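Local atomic coordinates of inactive poly [ADP-ribose] polymerase RCD1 (Arabidopsis thaliana, PDB entry 5NGO), a protein that carries an inactive PARP-like domain, probably without ADP-ribosyl transferase activity, and is bound by the downy mildew effector HaRxL106, which thereby suppresses plant immunity. Residues A44-Q49 with R127-N132; Y150-D155 with Y163-I168. All blocks are in the same frame, centred on the assembly; numbering follows the deposited sequence.

Interaction 1: residues A44-Q49 with R127-N132; sequences ALFQKQ and RVIMGN
Helix-on-sheet packing in the PARP-like domain brings helix 37-57 against the end of strand 121-129, an inner strand of the mixed sheet. The short segments run in roughly the same direction, their axes 33° apart and 9.8 Å from each other at closest approach, a spacing that side chains must fill. F46 does most of this. With CG anti to the backbone N (chi1 178°), its ring is sent straight from the helix into the strand, where the far rim reaches CB of R127 and the CG1 branch of I129: CZ of F46 lies 3.5 Å from CB of R127, and CE1 of F46 lies 3.6 Å from CG1 of I129. I129 also approaches the ring from above. Its CD1 sits over one face, 4.0 Å from the F46 centroid and displaced toward the rim, which makes a CH-pi contact. The same methyl is touched from the next helical turn by Q49, whose CG comes to 3.6 Å from CD1 of I129; the bend at chi2 (62°) then turns the amide so that NE2 can bond to T53. R127 uses its aliphatic part here. CD passes CE2 of F46 while the extended chain carries the guanidinium on to a salt bridge with E177, its plane nearly perpendicular to the F46 ring. No hydrogen bond joins the two segments, so apolar packing and dispersion hold them together. One aromatic side chain set against alternate strand residues, R127 and I129, with V128 pointing away from the helix, is typical of a helix packed on the face of a beta-sheet.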
ATOM      1  N   ALA A  44      16.233  -4.192  -2.208  1.00 45.55           N
ATOM      2  CA  ALA A  44      17.486  -3.465  -2.034  1.00 45.54           C
ATOM      3  C   ALA A  44      17.343  -1.992  -2.440  1.00 43.39           C
ATOM      4  O   ALA A  44      17.851  -1.120  -1.736  1.00 45.64           O
ATOM      5  CB  ALA A  44      18.608  -4.143  -2.803  1.00 45.06           C
ATOM      6  N   LEU A  45      16.645  -1.725  -3.543  1.00 43.05           N
ATOM      7  CA  LEU A  45      16.377  -0.344  -3.979  1.00 42.21           C
ATOM      8  C   LEU A  45      15.583   0.430  -2.934  1.00 41.56           C
ATOM      9  O   LEU A  45      15.964   1.524  -2.545  1.00 45.05           O
ATOM     10  CB  LEU A  45      15.613  -0.346  -5.319  1.00 41.82           C
ATOM     11  CG  LEU A  45      15.402   0.976  -6.053  1.00 42.65           C
ATOM     12  CD1 LEU A  45      15.270   0.693  -7.546  1.00 43.45           C
ATOM     13  CD2 LEU A  45      14.204   1.777  -5.592  1.00 42.30           C
ATOM     14  N   PHE A  46      14.487  -0.159  -2.486  1.00 40.03           N
ATOM     15  CA  PHE A  46      13.643   0.397  -1.417  1.00 39.63           C
ATOM     16  C   PHE A  46      14.458   0.680  -0.152  1.00 41.18           C
ATOM     17  O   PHE A  46      14.334   1.761   0.412  1.00 41.72           O
ATOM     18  CB  PHE A  46      12.477  -0.585  -1.120  1.00 37.17           C
ATOM     19  CG  PHE A  46      11.561  -0.154  -0.007  1.00 35.33           C
ATOM     20  CD1 PHE A  46      10.482   0.673  -0.259  1.00 34.50           C
ATOM     21  CD2 PHE A  46      11.759  -0.605   1.297  1.00 35.15           C
ATOM     22  CE1 PHE A  46       9.619   1.069   0.765  1.00 33.61           C
ATOM     23  CE2 PHE A  46      10.899  -0.221   2.322  1.00 34.51           C
ATOM     24  CZ  PHE A  46       9.831   0.618   2.046  1.00 33.86           C
ATOM     25  N   GLN A  47      15.296  -0.265   0.276  1.00 42.83           N
ATOM     26  CA  GLN A  47      16.118  -0.084   1.484  1.00 46.90           C
ATOM     27  C   GLN A  47      17.170   1.016   1.348  1.00 48.68           C
ATOM     28  O   GLN A  47      17.542   1.624   2.353  1.00 50.35           O
ATOM     29  CB  GLN A  47      16.751  -1.413   1.934  1.00 48.71           C
ATOM     30  CG  GLN A  47      15.740  -2.293   2.663  1.00 50.56           C
ATOM     31  CD  GLN A  47      16.218  -3.716   2.917  1.00 53.57           C
ATOM     32  OE1 GLN A  47      17.109  -4.242   2.237  1.00 60.49           O
ATOM     33  NE2 GLN A  47      15.581  -4.377   3.891  1.00 53.82           N
ATOM     34  N   LYS A  48      17.618   1.297   0.124  1.00 49.72           N
ATOM     35  CA  LYS A  48      18.479   2.463  -0.107  1.00 50.15           C
ATOM     36  C   LYS A  48      17.699   3.762   0.009  1.00 49.63           C
ATOM     37  O   LYS A  48      18.223   4.731   0.532  1.00 50.96           O
ATOM     38  CB  LYS A  48      19.184   2.401  -1.454  1.00 50.50           C
ATOM     39  CG  LYS A  48      20.405   1.520  -1.433  1.00 51.71           C
ATOM     40  CD  LYS A  48      21.588   2.045  -0.594  1.00 53.29           C
ATOM     41  CE  LYS A  48      22.464   0.854  -0.290  1.00 54.97           C
ATOM     42  NZ  LYS A  48      23.550   1.221   0.663  1.00 58.76           N
ATOM     43  N   GLN A  49      16.467   3.789  -0.482  1.00 48.37           N
ATOM     44  CA  GLN A  49      15.616   4.962  -0.300  1.00 48.34           C
ATOM     45  C   GLN A  49      15.296   5.199   1.183  1.00 49.49           C
ATOM     46  O   GLN A  49      15.161   6.351   1.605  1.00 50.67           O
ATOM     47  CB  GLN A  49      14.322   4.841  -1.126  1.00 46.82           C
ATOM     48  CG  GLN A  49      13.411   6.062  -1.077  1.00 47.12           C
ATOM     49  CD  GLN A  49      14.100   7.296  -1.656  1.00 49.42           C
ATOM     50  OE1 GLN A  49      14.477   7.322  -2.830  1.00 51.70           O
ATOM     51  NE2 GLN A  49      14.205   8.340  -0.835  1.00 48.49           N
ATOM     52  N   ARG A 127       5.319  -2.201   2.251  1.00 35.80           N
ATOM     53  CA  ARG A 127       6.101  -1.279   3.072  1.00 37.41           C
ATOM     54  C   ARG A 127       6.066   0.048   2.340  1.00 36.16           C
ATOM     55  O   ARG A 127       6.275   0.084   1.135  1.00 37.31           O
ATOM     56  CB  ARG A 127       7.551  -1.723   3.183  1.00 39.60           C
ATOM     57  CG  ARG A 127       7.758  -3.160   3.585  1.00 40.98           C
ATOM     58  CD  ARG A 127       9.159  -3.385   4.100  1.00 42.65           C
ATOM     59  NE  ARG A 127       9.477  -4.799   4.215  1.00 43.83           N
ATOM     60  CZ  ARG A 127      10.686  -5.285   4.509  1.00 44.47           C
ATOM     61  NH1 ARG A 127      11.716  -4.474   4.736  1.00 45.12           N
ATOM     62  NH2 ARG A 127      10.847  -6.603   4.628  1.00 44.37           N
ATOM     63  N   VAL A 128       5.762   1.119   3.062  1.00 37.01           N
ATOM     64  CA  VAL A 128       5.704   2.458   2.498  1.00 38.91           C
ATOM     65  C   VAL A 128       6.595   3.369   3.320  1.00 40.35           C
ATOM     66  O   VAL A 128       6.497   3.405   4.554  1.00 40.54           O
ATOM     67  CB  VAL A 128       4.277   3.036   2.506  1.00 39.32           C
ATOM     68  CG1 VAL A 128       4.238   4.371   1.787  1.00 39.73           C
ATOM     69  CG2 VAL A 128       3.294   2.050   1.891  1.00 40.23           C
ATOM     70  N   ILE A 129       7.449   4.112   2.621  1.00 41.63           N
ATOM     71  CA  ILE A 129       8.260   5.166   3.227  1.00 42.94           C
ATOM     72  C   ILE A 129       7.413   6.429   3.233  1.00 43.33           C
ATOM     73  O   ILE A 129       7.270   7.108   2.215  1.00 41.32           O
ATOM     74  CB  ILE A 129       9.548   5.407   2.437  1.00 43.44           C
ATOM     75  CG1 ILE A 129      10.414   4.138   2.436  1.00 44.22           C
ATOM     76  CG2 ILE A 129      10.332   6.576   3.024  1.00 45.05           C
ATOM     77  CD1 ILE A 129      11.499   4.144   1.366  1.00 44.63           C
ATOM     78  N   MET A 130       6.841   6.736   4.391  1.00 45.38           N
ATOM     79  CA  MET A 130       5.974   7.897   4.519  1.00 47.88           C
ATOM     80  C   MET A 130       6.763   9.165   4.819  1.00 51.47           C
ATOM     81  O   MET A 130       6.297  10.253   4.496  1.00 51.69           O
ATOM     82  CB  MET A 130       4.913   7.648   5.588  1.00 47.76           C
ATOM     83  CG  MET A 130       3.829   6.674   5.133  1.00 47.17           C
ATOM     84  SD  MET A 130       2.972   7.128   3.627  1.00 48.20           S
ATOM     85  CE  MET A 130       2.328   8.732   4.001  1.00 49.31           C
ATOM     86  N   GLY A 131       7.944   9.016   5.433  1.00 53.77           N
ATOM     87  CA  GLY A 131       8.791  10.153   5.786  1.00 58.92           C
ATOM     88  C   GLY A 131       8.078  11.164   6.658  1.00 61.29           C
ATOM     89  O   GLY A 131       7.323  10.789   7.554  1.00 62.72           O
ATOM     90  N   ASN A 132       8.307  12.447   6.366  1.00 63.85           N
ATOM     91  CA  ASN A 132       7.562  13.546   6.986  1.00 66.13           C
ATOM     92  C   ASN A 132       6.201  13.657   6.356  1.00 63.12           C
ATOM     93  O   ASN A 132       6.062  14.181   5.242  1.00 61.85           O
ATOM     94  CB  ASN A 132       8.287  14.878   6.805  1.00 71.17           C
ATOM     95  CG  ASN A 132       9.416  15.035   7.761  1.00 73.51           C
ATOM     96  OD1 ASN A 132      10.503  15.356   7.377  1.00 78.48           O
ATOM     97  ND2 ASN A 132       9.132  14.844   9.039  1.00 74.26           N
TER

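Interaction 2: residues Y150-D155 with Y163-I168; sequences YDNGVD and YIVWNI
N152 OD1 is gripped twice in this antiparallel hairpin pairing of strands 153-154 and 162-165: N169 ND2 gives it a hydrogen bond, and W166 N adds a weak one at 3.4 Å from N152 OD1. The N152 side chain, its CG anti to the carbonyl carbon, brings OD1 to this position. Next to it the backbones pair. G153 N lies 2.9 Å from I164 O, with the donor in the carbonyl plane. The return bond from I164 N to G153 O is equally short and straighter at its hydrogen (172°), but its donor stands 42° out of the carbonyl plane. G153 O also receives a CA-H contact from Y163, at 3.4 Å from Y163 CA. The W166 indole meets the 150-155 backbone edge-on, its CD1 lying 3.2 Å from D151 O, near the ring plane. On the sheet face of V154 and Y163, the two side chains run alongside each other, and CG2 of V154 touches CD1 of Y163 at 3.9 Å. Buried peptide polarity is thus met mainly by reciprocal main-chain bonds, with the N152 amide meeting the N-H of W166 through a weak bond.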
ATOM      1  N   TYR A 150       7.844  18.037   3.328  1.00 74.46           N
ATOM      2  CA  TYR A 150       6.991  16.847   3.357  1.00 71.45           C
ATOM      3  C   TYR A 150       7.336  15.817   2.259  1.00 67.10           C
ATOM      4  O   TYR A 150       7.776  16.174   1.169  1.00 66.52           O
ATOM      5  CB  TYR A 150       5.511  17.244   3.199  1.00 72.63           C
ATOM      6  CG  TYR A 150       4.942  18.145   4.287  1.00 75.91           C
ATOM      7  CD1 TYR A 150       4.964  17.769   5.634  1.00 76.18           C
ATOM      8  CD2 TYR A 150       4.336  19.369   3.958  1.00 79.26           C
ATOM      9  CE1 TYR A 150       4.434  18.594   6.623  1.00 79.20           C
ATOM     10  CE2 TYR A 150       3.797  20.200   4.938  1.00 81.38           C
ATOM     11  CZ  TYR A 150       3.852  19.804   6.269  1.00 81.78           C
ATOM     12  OH  TYR A 150       3.316  20.623   7.233  1.00 85.01           O
ATOM     13  N   ASP A 151       7.096  14.539   2.565  1.00 62.79           N
ATOM     14  CA  ASP A 151       7.320  13.445   1.630  1.00 57.37           C
ATOM     15  C   ASP A 151       5.988  12.972   1.019  1.00 53.96           C
ATOM     16  O   ASP A 151       5.631  13.431  -0.066  1.00 52.28           O
ATOM     17  CB  ASP A 151       8.108  12.333   2.317  1.00 55.70           C
ATOM     18  CG  ASP A 151       9.497  12.783   2.726  1.00 56.94           C
ATOM     19  OD1 ASP A 151      10.262  13.240   1.851  1.00 58.39           O
ATOM     20  OD2 ASP A 151       9.838  12.709   3.924  1.00 57.12           O
ATOM     21  N   ASN A 152       5.255  12.092   1.703  1.00 52.07           N
ATOM     22  CA  ASN A 152       3.977  11.554   1.193  1.00 49.91           C
ATOM     23  C   ASN A 152       2.820  12.030   2.091  1.00 51.77           C
ATOM     24  O   ASN A 152       3.053  12.585   3.167  1.00 54.01           O
ATOM     25  CB  ASN A 152       4.056  10.024   1.091  1.00 46.55           C
ATOM     26  CG  ASN A 152       5.055   9.568   0.005  1.00 44.20           C
ATOM     27  OD1 ASN A 152       5.003  10.005  -1.132  1.00 42.82           O
ATOM     28  ND2 ASN A 152       5.974   8.690   0.380  1.00 42.55           N
ATOM     29  N   GLY A 153       1.582  11.838   1.634  1.00 52.09           N
ATOM     30  CA  GLY A 153       0.405  12.454   2.265  1.00 52.00           C
ATOM     31  C   GLY A 153      -0.445  11.502   3.088  1.00 51.89           C
ATOM     32  O   GLY A 153      -0.441  10.292   2.848  1.00 50.16           O
ATOM     33  N   VAL A 154      -1.153  12.035   4.097  1.00 53.19           N
ATOM     34  CA  VAL A 154      -2.075  11.279   4.932  1.00 52.95           C
ATOM     35  C   VAL A 154      -3.341  12.059   5.278  1.00 55.09           C
ATOM     36  O   VAL A 154      -3.298  13.288   5.338  1.00 56.28           O
ATOM     37  CB  VAL A 154      -1.367  10.830   6.221  1.00 52.37           C
ATOM     38  CG1 VAL A 154      -0.852  12.000   7.093  1.00 54.33           C
ATOM     39  CG2 VAL A 154      -2.204   9.825   7.017  1.00 51.73           C
ATOM     40  N   ASP A 155      -4.452  11.356   5.489  1.00 56.03           N
ATOM     41  CA  ASP A 155      -5.748  12.018   5.771  1.00 58.88           C
ATOM     42  C   ASP A 155      -5.956  12.452   7.235  1.00 62.00           C
ATOM     43  O   ASP A 155      -6.654  13.422   7.495  1.00 65.39           O
ATOM     44  CB  ASP A 155      -6.930  11.170   5.281  1.00 58.33           C
ATOM     45  CG  ASP A 155      -7.054   9.816   5.981  1.00 57.31           C
ATOM     46  OD1 ASP A 155      -6.173   9.407   6.774  1.00 57.02           O
ATOM     47  OD2 ASP A 155      -8.058   9.127   5.699  1.00 55.98           O
ATOM     48  N   TYR A 163      -3.220   6.636   2.981  1.00 50.53           N
ATOM     49  CA  TYR A 163      -1.970   7.257   2.580  1.00 48.98           C
ATOM     50  C   TYR A 163      -2.022   7.526   1.089  1.00 49.02           C
ATOM     51  O   TYR A 163      -2.624   6.749   0.337  1.00 49.15           O
ATOM     52  CB  TYR A 163      -0.806   6.330   2.850  1.00 45.99           C
ATOM     53  CG  TYR A 163      -0.634   5.879   4.285  1.00 44.82           C
ATOM     54  CD1 TYR A 163      -0.481   6.784   5.309  1.00 44.68           C
ATOM     55  CD2 TYR A 163      -0.579   4.526   4.596  1.00 43.47           C
ATOM     56  CE1 TYR A 163      -0.377   6.360   6.637  1.00 44.89           C
ATOM     57  CE2 TYR A 163      -0.422   4.088   5.883  1.00 43.40           C
ATOM     58  CZ  TYR A 163      -0.304   5.017   6.912  1.00 43.37           C
ATOM     59  OH  TYR A 163      -0.109   4.566   8.187  1.00 44.03           O
ATOM     60  N   ILE A 164      -1.430   8.646   0.679  1.00 48.85           N
ATOM     61  CA  ILE A 164      -1.277   8.982  -0.735  1.00 49.31           C
ATOM     62  C   ILE A 164       0.217   9.048  -0.967  1.00 46.36           C
ATOM     63  O   ILE A 164       0.904   9.839  -0.326  1.00 46.64           O
ATOM     64  CB  ILE A 164      -1.881  10.361  -1.079  1.00 54.36           C
ATOM     65  CG1 ILE A 164      -3.355  10.450  -0.682  1.00 58.68           C
ATOM     66  CG2 ILE A 164      -1.723  10.662  -2.564  1.00 55.92           C
ATOM     67  CD1 ILE A 164      -4.289   9.687  -1.589  1.00 60.82           C
ATOM     68  N   VAL A 165       0.724   8.195  -1.853  1.00 43.67           N
ATOM     69  CA  VAL A 165       2.113   8.268  -2.293  1.00 42.54           C
ATOM     70  C   VAL A 165       2.098   8.914  -3.672  1.00 43.75           C
ATOM     71  O   VAL A 165       1.413   8.426  -4.587  1.00 42.92           O
ATOM     72  CB  VAL A 165       2.762   6.880  -2.339  1.00 40.81           C
ATOM     73  CG1 VAL A 165       4.137   6.942  -2.970  1.00 41.31           C
ATOM     74  CG2 VAL A 165       2.823   6.292  -0.944  1.00 39.89           C
ATOM     75  N   TRP A 166       2.847  10.013  -3.820  1.00 44.73           N
ATOM     76  CA  TRP A 166       2.840  10.790  -5.091  1.00 46.82           C
ATOM     77  C   TRP A 166       3.483   9.983  -6.216  1.00 45.72           C
ATOM     78  O   TRP A 166       4.339   9.140  -5.967  1.00 44.57           O
ATOM     79  CB  TRP A 166       3.557  12.132  -4.934  1.00 47.53           C
ATOM     80  CG  TRP A 166       3.068  12.896  -3.754  1.00 48.18           C
ATOM     81  CD1 TRP A 166       3.769  13.199  -2.612  1.00 47.95           C
ATOM     82  CD2 TRP A 166       1.739  13.384  -3.552  1.00 48.09           C
ATOM     83  NE1 TRP A 166       2.964  13.875  -1.737  1.00 48.97           N
ATOM     84  CE2 TRP A 166       1.711  13.994  -2.285  1.00 48.96           C
ATOM     85  CE3 TRP A 166       0.573  13.368  -4.328  1.00 49.32           C
ATOM     86  CZ2 TRP A 166       0.561  14.605  -1.779  1.00 51.42           C
ATOM     87  CZ3 TRP A 166      -0.569  13.966  -3.832  1.00 50.91           C
ATOM     88  CH2 TRP A 166      -0.570  14.582  -2.564  1.00 51.98           C
ATOM     89  N   ASN A 167       3.066  10.247  -7.451  1.00 47.37           N
ATOM     90  CA  ASN A 167       3.536   9.478  -8.612  1.00 48.36           C
ATOM     91  C   ASN A 167       5.054   9.389  -8.702  1.00 47.60           C
ATOM     92  O   ASN A 167       5.581   8.303  -8.917  1.00 44.75           O
ATOM     93  CB  ASN A 167       2.936  10.027  -9.903  1.00 52.86           C
ATOM     94  CG  ASN A 167       1.478   9.609 -10.082  1.00 57.05           C
ATOM     95  OD1 ASN A 167       0.853   9.065  -9.171  1.00 59.57           O
ATOM     96  ND2 ASN A 167       0.920   9.868 -11.257  1.00 58.70           N
ATOM     97  N   ILE A 168       5.735  10.496  -8.469  1.00 47.40           N
ATOM     98  CA  ILE A 168       7.196  10.549  -8.460  1.00 47.49           C
ATOM     99  C   ILE A 168       7.847   9.541  -7.486  1.00 46.21           C
ATOM    100  O   ILE A 168       8.944   9.047  -7.726  1.00 46.79           O
ATOM    101  CB  ILE A 168       7.748  11.992  -8.195  1.00 49.17           C
ATOM    102  CG1 ILE A 168       7.294  12.597  -6.848  1.00 49.48           C
ATOM    103  CG2 ILE A 168       7.478  12.929  -9.361  1.00 50.62           C
ATOM    104  CD1 ILE A 168       8.251  13.625  -6.308  1.00 51.10           C
TER

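Overall arrangement
The two contacts illustrate how one sheet can be packed through its face and extended through its strand edges. Interaction 1 sets a helix on strand 121-129, and interaction 2, its centre 12 Å away, pairs two short strands farther across the same sheet. They meet where the chain leaves that inner strand: N132 O probably accepts a hydrogen bond from D151 N at 2.9 Å, and N152 ND2 makes a weak hydrogen bond to I129 O, 2.7 Å apart. D151 returns to helix 37-57 through a salt bridge with R57, so the helix reaches both contacts. Both belong to the PARP-like catalytic fold, kept in this inactive member.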